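Local atomic coordinates of spectinomycin phosphotransferase (PDB entry 3I1A), a protein that probably transfers a phosphate group from a nucleotide to the antibiotic spectinomycin, a modification that underlies bacterial resistance to the drug. Residues Val207-Ser211 with Ile229-Met235; Gly73-Ile77 with Lys123-Ile128; Ile213-Val218 with Val250-Trp254. All coordinates share one frame. Where two conformers were deposited one is given. Residue numbers count along the deposited sequence, not the author numbering.

Interaction 1. Residues Val207-Ser211 with Ile229-Met235; sequences VLCHS and IDWDEPM
Strand residues Val207-Cys209 run antiparallel to the chain at Met235, and Cys209 and Met235 form a hydrogen-bonded pair (CA-CA 5.3 Å): Cys209 N donates to Met235 O at 2.8 Å, Met235 N to Cys209 O at 3.0 Å. Their side chains share a sheet face, Cys209 CB lying 4.1 Å from Met235 CG. Beyond the strand, His210 (chi1 t, chi2 -79°) donates a hydrogen bond from NE2 to Ile229 O, 2.8 Å. A water bridges two carbonyls, donating to His210 O (2.9 Å) and Asp230 O (2.8 Å). The His210 ring points its edge at the face of Trp231, centroids of the imidazole and the six-membered ring 4.8 Å apart, planes at 73°. Within 229-235, Asp230 OD1 accepts from Asp232 N at 3.3 Å, an Asx turn. His210 opens the HxDxxxxN catalytic-loop motif of the kinase-like fold, and Asp230 binds Mg(2+) in another structure of this protein; none is bound here. The NE2 bond thus fixes that loop's start to the carbonyl preceding a metal-binding residue.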
loop_
_atom_site.group_PDB
_atom_site.type_symbol
_atom_site.label_atom_id
_atom_site.label_comp_id
_atom_site.label_asym_id
_atom_site.label_seq_id
_atom_site.Cartn_x
_atom_site.Cartn_y
_atom_site.Cartn_z
ATOM N N VAL A 207 1.126 15.664 -6.386
ATOM C CA VAL A 207 2.338 15.034 -6.888
ATOM C C VAL A 207 2.063 13.538 -6.972
ATOM O O VAL A 207 1.049 13.060 -6.459
ATOM C CB VAL A 207 3.550 15.257 -5.930
ATOM C CG1 VAL A 207 3.868 16.743 -5.818
ATOM C CG2 VAL A 207 3.265 14.631 -4.568
ATOM N N LEU A 208 2.948 12.807 -7.631
ATOM C CA LEU A 208 2.794 11.362 -7.739
ATOM C C LEU A 208 3.080 10.796 -6.344
ATOM O O LEU A 208 4.173 11.013 -5.794
ATOM C CB LEU A 208 3.794 10.816 -8.753
ATOM C CG LEU A 208 3.939 9.293 -8.841
ATOM C CD1 LEU A 208 2.589 8.670 -9.290
ATOM C CD2 LEU A 208 5.069 8.971 -9.848
ATOM N N CYS A 209 2.109 10.071 -5.790
ATOM C CA CYS A 209 2.201 9.483 -4.449
ATOM C C CYS A 209 2.043 7.988 -4.471
ATOM O O CYS A 209 1.303 7.451 -5.285
ATOM C CB CYS A 209 1.098 10.018 -3.531
ATOM S SG CYS A 209 1.304 11.728 -3.070
ATOM N N HIS A 210 2.757 7.319 -3.576
ATOM C CA HIS A 210 2.615 5.877 -3.444
ATOM C C HIS A 210 1.205 5.601 -2.872
ATOM O O HIS A 210 0.482 4.727 -3.364
ATOM C CB HIS A 210 3.699 5.353 -2.511
ATOM C CG HIS A 210 3.605 3.887 -2.254
ATOM N ND1 HIS A 210 2.699 3.344 -1.366
ATOM C CD2 HIS A 210 4.339 2.856 -2.729
ATOM C CE1 HIS A 210 2.892 2.038 -1.297
ATOM N NE2 HIS A 210 3.883 1.717 -2.114
ATOM N N SER A 211 0.838 6.352 -1.837
ATOM C CA SER A 211 -0.467 6.310 -1.138
ATOM C C SER A 211 -0.623 5.371 0.066
ATOM O O SER A 211 -1.573 5.515 0.857
ATOM C CB SER A 211 -1.630 6.092 -2.134
ATOM O OG SER A 211 -1.937 4.713 -2.377
ATOM N N ILE A 229 7.887 -1.133 -2.336
ATOM C CA ILE A 229 7.025 -2.063 -3.060
ATOM C C ILE A 229 5.551 -1.691 -3.001
ATOM O O ILE A 229 5.164 -0.730 -2.332
ATOM C CB ILE A 229 7.186 -3.534 -2.546
ATOM C CG1 ILE A 229 6.827 -3.636 -1.058
ATOM C CG2 ILE A 229 8.645 -3.992 -2.788
ATOM C CD1 ILE A 229 6.649 -5.073 -0.587
ATOM N N ASP A 230 4.764 -2.460 -3.752
ATOM C CA ASP A 230 3.316 -2.332 -3.909
ATOM C C ASP A 230 2.917 -1.051 -4.616
ATOM O O ASP A 230 2.389 -0.118 -4.012
ATOM C CB ASP A 230 2.581 -2.408 -2.583
ATOM C CG ASP A 230 1.060 -2.439 -2.777
ATOM O OD1 ASP A 230 0.590 -2.216 -3.917
ATOM O OD2 ASP A 230 0.340 -2.667 -1.796
ATOM N N TRP A 231 3.147 -1.036 -5.915
ATOM C CA TRP A 231 2.836 0.103 -6.753
ATOM C C TRP A 231 1.538 -0.130 -7.511
ATOM O O TRP A 231 1.352 0.384 -8.616
ATOM C CB TRP A 231 3.999 0.329 -7.725
ATOM C CG TRP A 231 5.164 0.942 -7.041
ATOM C CD1 TRP A 231 6.287 0.312 -6.545
ATOM C CD2 TRP A 231 5.285 2.317 -6.691
ATOM N NE1 TRP A 231 7.088 1.233 -5.905
ATOM C CE2 TRP A 231 6.493 2.468 -5.982
ATOM C CE3 TRP A 231 4.479 3.443 -6.906
ATOM C CZ2 TRP A 231 6.911 3.700 -5.488
ATOM C CZ3 TRP A 231 4.893 4.663 -6.411
ATOM C CH2 TRP A 231 6.099 4.785 -5.712
ATOM N N ASP A 232 0.626 -0.888 -6.896
ATOM C CA ASP A 232 -0.657 -1.213 -7.541
ATOM C C ASP A 232 -1.657 -0.070 -7.607
ATOM O O ASP A 232 -2.440 0.010 -8.536
ATOM C CB ASP A 232 -1.330 -2.409 -6.852
ATOM C CG ASP A 232 -0.659 -3.724 -7.184
ATOM O OD1 ASP A 232 0.047 -3.771 -8.216
ATOM O OD2 ASP A 232 -0.841 -4.708 -6.426
ATOM N N GLU A 233 -1.634 0.822 -6.629
ATOM C CA GLU A 233 -2.590 1.917 -6.644
ATOM C C GLU A 233 -2.002 3.289 -6.318
ATOM O O GLU A 233 -2.387 3.898 -5.324
ATOM C CB GLU A 233 -3.722 1.599 -5.662
ATOM C CG GLU A 233 -4.446 0.304 -5.960
ATOM C CD GLU A 233 -5.710 0.523 -6.763
ATOM O OE1 GLU A 233 -5.615 1.080 -7.883
ATOM O OE2 GLU A 233 -6.800 0.145 -6.271
ATOM N N PRO A 234 -1.052 3.775 -7.132
ATOM C CA PRO A 234 -0.457 5.095 -6.875
ATOM C C PRO A 234 -1.541 6.137 -7.163
ATOM O O PRO A 234 -2.631 5.779 -7.600
ATOM C CB PRO A 234 0.702 5.156 -7.871
ATOM C CG PRO A 234 0.197 4.340 -9.042
ATOM C CD PRO A 234 -0.487 3.164 -8.347
ATOM N N MET A 235 -1.242 7.416 -6.961
ATOM C CA MET A 235 -2.250 8.464 -7.183
ATOM C C MET A 235 -1.614 9.855 -7.236
ATOM O O MET A 235 -0.416 9.999 -6.990
ATOM C CB MET A 235 -3.270 8.455 -6.037
ATOM C CG MET A 235 -2.731 9.008 -4.711
ATOM S SD MET A 235 -3.878 8.922 -3.301
ATOM C CE MET A 235 -5.264 9.902 -3.916
HETATM O O HOH W 1 0.861 2.142 -4.635
#

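Interaction 2. Residues Gly73-Ile77 with Lys123-Ile128; sequences GIKEI and KVLRQI
A mixed contact, Ile74 packing apolar and Glu76 linked to Gln127 through a water, joins the loop after helix 61-71 to helix 115-129, a position resembling the αC-β4 loop of protein kinases. No direct hydrogen bond crosses it, and CA atoms come nearest at Ile74 and Val124, 7.1 Å apart. Gly73, at phi/psi 92/-4, ends the preceding helix in a Schellman motif; Glu76 centres an inverse gamma turn, with a weak Ile77 N to Lys75 O bond of 2.9 Å. Ile74 (chi1 m, chi2 p) lies against successive helical turns: CG2 is 4.3 Å from Val124 CG1, and CG1 is 4.2 Å from Gln127 CB and 4.4 Å from Ile128 CG1. The water donates to Glu76 OE1 (2.6 Å) and Gln127 OE1 (2.8 Å) and accepts from Lys75 N (3.0 Å). Glu76 OE2 is hydrogen-bonded to Gln120 NE2, and at 4.5 Å from Lys123 NZ it is beyond a salt bridge. Two acceptor oxygens are therefore joined through a donating water, while Ile74 supplies the apolar contact.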
loop_
_atom_site.group_PDB
_atom_site.type_symbol
_atom_site.label_atom_id
_atom_site.label_comp_id
_atom_site.label_asym_id
_atom_site.label_seq_id
_atom_site.Cartn_x
_atom_site.Cartn_y
_atom_site.Cartn_z
ATOM N N GLY A 73 14.945 7.185 -13.653
ATOM C CA GLY A 73 16.144 6.909 -12.878
ATOM C C GLY A 73 16.019 6.442 -11.432
ATOM O O GLY A 73 17.049 6.170 -10.807
ATOM N N ILE A 74 14.807 6.363 -10.881
ATOM C CA ILE A 74 14.651 5.895 -9.495
ATOM C C ILE A 74 15.221 4.479 -9.446
ATOM O O ILE A 74 14.871 3.622 -10.259
ATOM C CB ILE A 74 13.171 5.889 -9.033
ATOM C CG1 ILE A 74 12.697 7.322 -8.750
ATOM C CG2 ILE A 74 13.016 5.073 -7.742
ATOM C CD1 ILE A 74 12.534 8.188 -9.965
ATOM N N LYS A 75 16.108 4.231 -8.496
ATOM C CA LYS A 75 16.746 2.930 -8.401
ATOM C C LYS A 75 16.140 1.965 -7.393
ATOM O O LYS A 75 16.231 0.734 -7.571
ATOM C CB LYS A 75 18.227 3.110 -8.057
ATOM C CG LYS A 75 19.032 3.877 -9.105
ATOM C CD LYS A 75 20.449 4.163 -8.601
ATOM C CE LYS A 75 21.223 5.042 -9.591
ATOM N NZ LYS A 75 22.648 5.259 -9.191
ATOM N N GLU A 76 15.526 2.524 -6.347
ATOM C CA GLU A 76 14.979 1.741 -5.242
ATOM C C GLU A 76 13.637 1.067 -5.446
ATOM O O GLU A 76 12.757 1.155 -4.591
ATOM C CB GLU A 76 14.936 2.607 -3.968
ATOM C CG GLU A 76 16.322 3.052 -3.441
ATOM C CD GLU A 76 16.967 4.172 -4.245
ATOM O OE1 GLU A 76 16.391 4.650 -5.250
ATOM O OE2 GLU A 76 18.069 4.600 -3.849
ATOM N N ILE A 77 13.507 0.390 -6.585
ATOM C CA ILE A 77 12.305 -0.338 -6.964
ATOM C C ILE A 77 12.734 -1.732 -7.451
ATOM O O ILE A 77 13.793 -1.876 -8.080
ATOM C CB ILE A 77 11.606 0.374 -8.151
ATOM C CG1 ILE A 77 11.195 1.788 -7.739
ATOM C CG2 ILE A 77 10.423 -0.448 -8.638
ATOM C CD1 ILE A 77 10.395 2.507 -8.796
ATOM N N LYS A 123 15.282 10.473 0.549
ATOM C CA LYS A 123 15.785 10.871 -0.776
ATOM C C LYS A 123 14.918 10.298 -1.922
ATOM O O LYS A 123 14.562 11.002 -2.863
ATOM C CB LYS A 123 17.230 10.389 -0.934
ATOM C CG LYS A 123 17.906 10.628 -2.295
ATOM C CD LYS A 123 19.309 9.976 -2.309
ATOM C CE LYS A 123 19.318 8.554 -1.681
ATOM N NZ LYS A 123 20.575 7.694 -1.845
ATOM N N VAL A 124 14.563 9.019 -1.815
ATOM C CA VAL A 124 13.772 8.364 -2.854
ATOM C C VAL A 124 12.337 8.863 -2.922
ATOM O O VAL A 124 11.795 9.087 -4.010
ATOM C CB VAL A 124 13.796 6.817 -2.654
ATOM C CG1 VAL A 124 12.824 6.139 -3.614
ATOM C CG2 VAL A 124 15.213 6.315 -2.912
ATOM N N LEU A 125 11.718 9.067 -1.776
ATOM C CA LEU A 125 10.353 9.553 -1.806
ATOM C C LEU A 125 10.345 10.980 -2.336
ATOM O O LEU A 125 9.408 11.380 -3.012
ATOM C CB LEU A 125 9.720 9.469 -0.426
ATOM C CG LEU A 125 8.197 9.516 -0.395
ATOM C CD1 LEU A 125 7.616 8.411 -1.285
ATOM C CD2 LEU A 125 7.720 9.295 1.031
ATOM N N ARG A 126 11.386 11.770 -2.068
ATOM C CA ARG A 126 11.399 13.122 -2.634
ATOM C C ARG A 126 11.535 13.017 -4.162
ATOM O O ARG A 126 10.921 13.785 -4.913
ATOM C CB ARG A 126 12.560 13.942 -2.044
ATOM C CG ARG A 126 12.676 15.387 -2.593
ATOM C CD ARG A 126 11.487 16.247 -2.186
ATOM N NE ARG A 126 11.555 17.597 -2.765
ATOM C CZ ARG A 126 12.383 18.559 -2.352
ATOM N NH1 ARG A 126 13.228 18.350 -1.347
ATOM N NH2 ARG A 126 12.373 19.750 -2.953
ATOM N N GLN A 127 12.348 12.068 -4.625
ATOM C CA GLN A 127 12.541 11.851 -6.060
ATOM C C GLN A 127 11.217 11.524 -6.731
ATOM O O GLN A 127 10.918 12.004 -7.825
ATOM C CB GLN A 127 13.483 10.673 -6.323
ATOM C CG GLN A 127 14.962 10.994 -6.384
ATOM C CD GLN A 127 15.740 9.824 -6.964
ATOM O OE1 GLN A 127 15.891 8.800 -6.315
ATOM N NE2 GLN A 127 16.209 9.964 -8.198
ATOM N N ILE A 128 10.442 10.677 -6.070
ATOM C CA ILE A 128 9.149 10.256 -6.589
ATOM C C ILE A 128 8.212 11.453 -6.636
ATOM O O ILE A 128 7.579 11.722 -7.664
ATOM C CB ILE A 128 8.548 9.110 -5.710
ATOM C CG1 ILE A 128 9.359 7.824 -5.902
ATOM C CG2 ILE A 128 7.076 8.863 -6.089
ATOM C CD1 ILE A 128 9.201 6.819 -4.746
HETATM O O HOH W 2 17.260 6.459 -6.840
#

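Interaction 3. Residues Ile213-Val218 with Val250-Trp254; sequences IHAGNV and VGNVW
The indole of Trp254 (chi1 m, chi2 26°) lies flat over the methyl of Ala215, whose CB stands 3.6 Å from the centroid of the five-membered ring and 24° off its normal, a CH-pi contact. Residues 213-217 are the later part of the HxDxxxxN catalytic-loop motif of the kinase-like fold, ending at Asn217, which binds Mg(2+) in another structure of this protein; none is bound here. The partner, 250-254, is a loop ahead of helix 257-267. No beta pairing joins the two segments; Val218 starts strand 218-220, and the CA atoms approach most closely at His214 and Val250 (6.2 Å) and at Ala215 and Trp254 (7.1 Å).

Ala215 and Gly216 form a short 3-10 segment, with Asn217 N bonded to His214 O at 2.9 Å, and His214 (chi1 p) folds back so that ND1 accepts from Gly216 N at 3.0 Å. Gly251 (phi 83°), Asn252 (phi 62°) and Trp254 (phi 62°) have positive phi, consistent with a tight bend, and the CA-to-CB bonds of Val250, Val253 and Trp254 point toward 213-218.

Further packing surrounds the indole contact. Ala215 CB meets Val253 CG2 at 3.6 Å, His214 CB comes within 3.7 Å of Val250 CG1, and Val218 CG2 lies at the indole edge, 3.7 Å from Trp254 CH2. Trp118 also meets the Trp254 ring. No direct hydrogen bond joins the segments; a water accepts from Ala215 N (3.0 Å) and donates to Val250 O (2.7 Å). Ile213 O, buried with no polar partner in the model, sits 3.2 Å from Trp254 CZ3.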
loop_
_atom_site.group_PDB
_atom_site.type_symbol
_atom_site.label_atom_id
_atom_site.label_comp_id
_atom_site.label_asym_id
_atom_site.label_seq_id
_atom_site.Cartn_x
_atom_site.Cartn_y
_atom_site.Cartn_z
ATOM N N ILE A 213 2.485 4.026 1.897
ATOM C CA ILE A 213 3.869 3.714 2.170
ATOM C C ILE A 213 4.233 3.567 3.635
ATOM O O ILE A 213 4.881 4.427 4.232
ATOM C CB ILE A 213 4.798 4.725 1.390
ATOM C CG1 ILE A 213 6.262 4.341 1.559
ATOM C CG2 ILE A 213 4.513 6.172 1.804
ATOM C CD1 ILE A 213 6.539 2.882 1.172
ATOM N N HIS A 214 3.773 2.445 4.204
ATOM C CA HIS A 214 4.063 2.089 5.588
ATOM C C HIS A 214 5.233 1.102 5.592
ATOM O O HIS A 214 5.711 0.702 4.526
ATOM C CB HIS A 214 2.828 1.481 6.276
ATOM C CG HIS A 214 2.258 0.295 5.573
ATOM N ND1 HIS A 214 2.759 -0.983 5.731
ATOM C CD2 HIS A 214 1.206 0.189 4.728
ATOM C CE1 HIS A 214 2.033 -1.822 5.014
ATOM N NE2 HIS A 214 1.084 -1.138 4.398
ATOM N N ALA A 215 5.685 0.720 6.787
ATOM C CA ALA A 215 6.854 -0.149 6.926
ATOM C C ALA A 215 6.791 -1.464 6.187
ATOM O O ALA A 215 7.830 -2.012 5.800
ATOM C CB ALA A 215 7.159 -0.383 8.402
ATOM N N GLY A 216 5.581 -1.977 5.991
ATOM C CA GLY A 216 5.438 -3.223 5.279
ATOM C C GLY A 216 5.766 -3.100 3.810
ATOM O O GLY A 216 6.027 -4.101 3.143
ATOM N N ASN A 217 5.759 -1.871 3.294
ATOM C CA ASN A 217 6.053 -1.655 1.883
ATOM C C ASN A 217 7.463 -1.175 1.552
ATOM O O ASN A 217 7.759 -0.714 0.440
ATOM C CB ASN A 217 4.979 -0.768 1.272
ATOM C CG ASN A 217 3.682 -1.538 1.080
ATOM O OD1 ASN A 217 3.719 -2.746 0.836
ATOM N ND2 ASN A 217 2.553 -0.863 1.178
ATOM N N VAL A 218 8.347 -1.282 2.542
ATOM C CA VAL A 218 9.741 -0.976 2.298
ATOM C C VAL A 218 10.508 -2.265 2.604
ATOM O O VAL A 218 10.363 -2.821 3.694
ATOM C CB VAL A 218 10.291 0.129 3.220
ATOM C CG1 VAL A 218 11.770 0.329 2.917
ATOM C CG2 VAL A 218 9.552 1.426 2.997
ATOM N N VAL A 250 2.034 3.263 11.756
ATOM C CA VAL A 250 1.307 2.145 11.165
ATOM C C VAL A 250 2.063 0.845 11.461
ATOM O O VAL A 250 3.239 0.683 11.065
ATOM C CB VAL A 250 1.149 2.304 9.629
ATOM C CG1 VAL A 250 0.438 1.084 9.034
ATOM C CG2 VAL A 250 0.342 3.542 9.327
ATOM N N GLY A 251 1.382 -0.064 12.158
ATOM C CA GLY A 251 1.967 -1.350 12.528
ATOM C C GLY A 251 2.811 -1.283 13.786
ATOM O O GLY A 251 3.605 -2.189 14.066
ATOM N N ASN A 252 2.634 -0.208 14.546
ATOM C CA ASN A 252 3.359 0.039 15.780
ATOM C C ASN A 252 4.873 0.181 15.602
ATOM O O ASN A 252 5.660 -0.185 16.477
ATOM C CB ASN A 252 3.040 -1.030 16.826
ATOM C CG ASN A 252 2.774 -0.423 18.192
ATOM O OD1 ASN A 252 1.617 -0.250 18.604
ATOM N ND2 ASN A 252 3.836 -0.059 18.889
ATOM N N VAL A 253 5.272 0.687 14.441
ATOM C CA VAL A 253 6.663 0.971 14.136
ATOM C C VAL A 253 6.544 2.312 13.399
ATOM O O VAL A 253 5.421 2.724 13.078
ATOM C CB VAL A 253 7.318 -0.119 13.218
ATOM C CG1 VAL A 253 7.395 -1.458 13.976
ATOM C CG2 VAL A 253 6.521 -0.288 11.929
ATOM N N TRP A 254 7.676 2.974 13.142
ATOM C CA TRP A 254 7.686 4.278 12.463
ATOM C C TRP A 254 6.924 5.291 13.328
ATOM O O TRP A 254 6.023 5.994 12.866
ATOM C CB TRP A 254 7.035 4.143 11.073
ATOM C CG TRP A 254 7.864 3.403 10.058
ATOM C CD1 TRP A 254 8.824 2.443 10.291
ATOM C CD2 TRP A 254 7.791 3.554 8.633
ATOM N NE1 TRP A 254 9.345 2.001 9.089
ATOM C CE2 TRP A 254 8.731 2.668 8.062
ATOM C CE3 TRP A 254 7.017 4.358 7.785
ATOM C CZ2 TRP A 254 8.923 2.563 6.668
ATOM C CZ3 TRP A 254 7.202 4.256 6.393
ATOM C CH2 TRP A 254 8.149 3.364 5.853
HETATM O O HOH W 3 4.797 1.980 9.305
#

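In the fold
From the N terminus, interaction 2 comes first: it closes a loop from the end of helix 61-71 to helix 115-129, shutting before the other two open. Interactions 1 and 3 cross, their segments alternating as 207-211, 213-218, 229-235 and 250-254, so the catalytic loop is held both to the segment carrying Asp230 and to the loop before helix 257-267. They touch directly: Ile229 N lies 2.8 Å from Asn217 O, a probable hydrogen bond, and Asp230 CB 3.6 Å from Asn217 OD1, bringing the two Mg(2+)-binding side chains together. Ile128 of interaction 2 reaches interaction 1, its CD1 packing 3.8 Å from Trp231 CH2; interactions 2 and 3 do not touch.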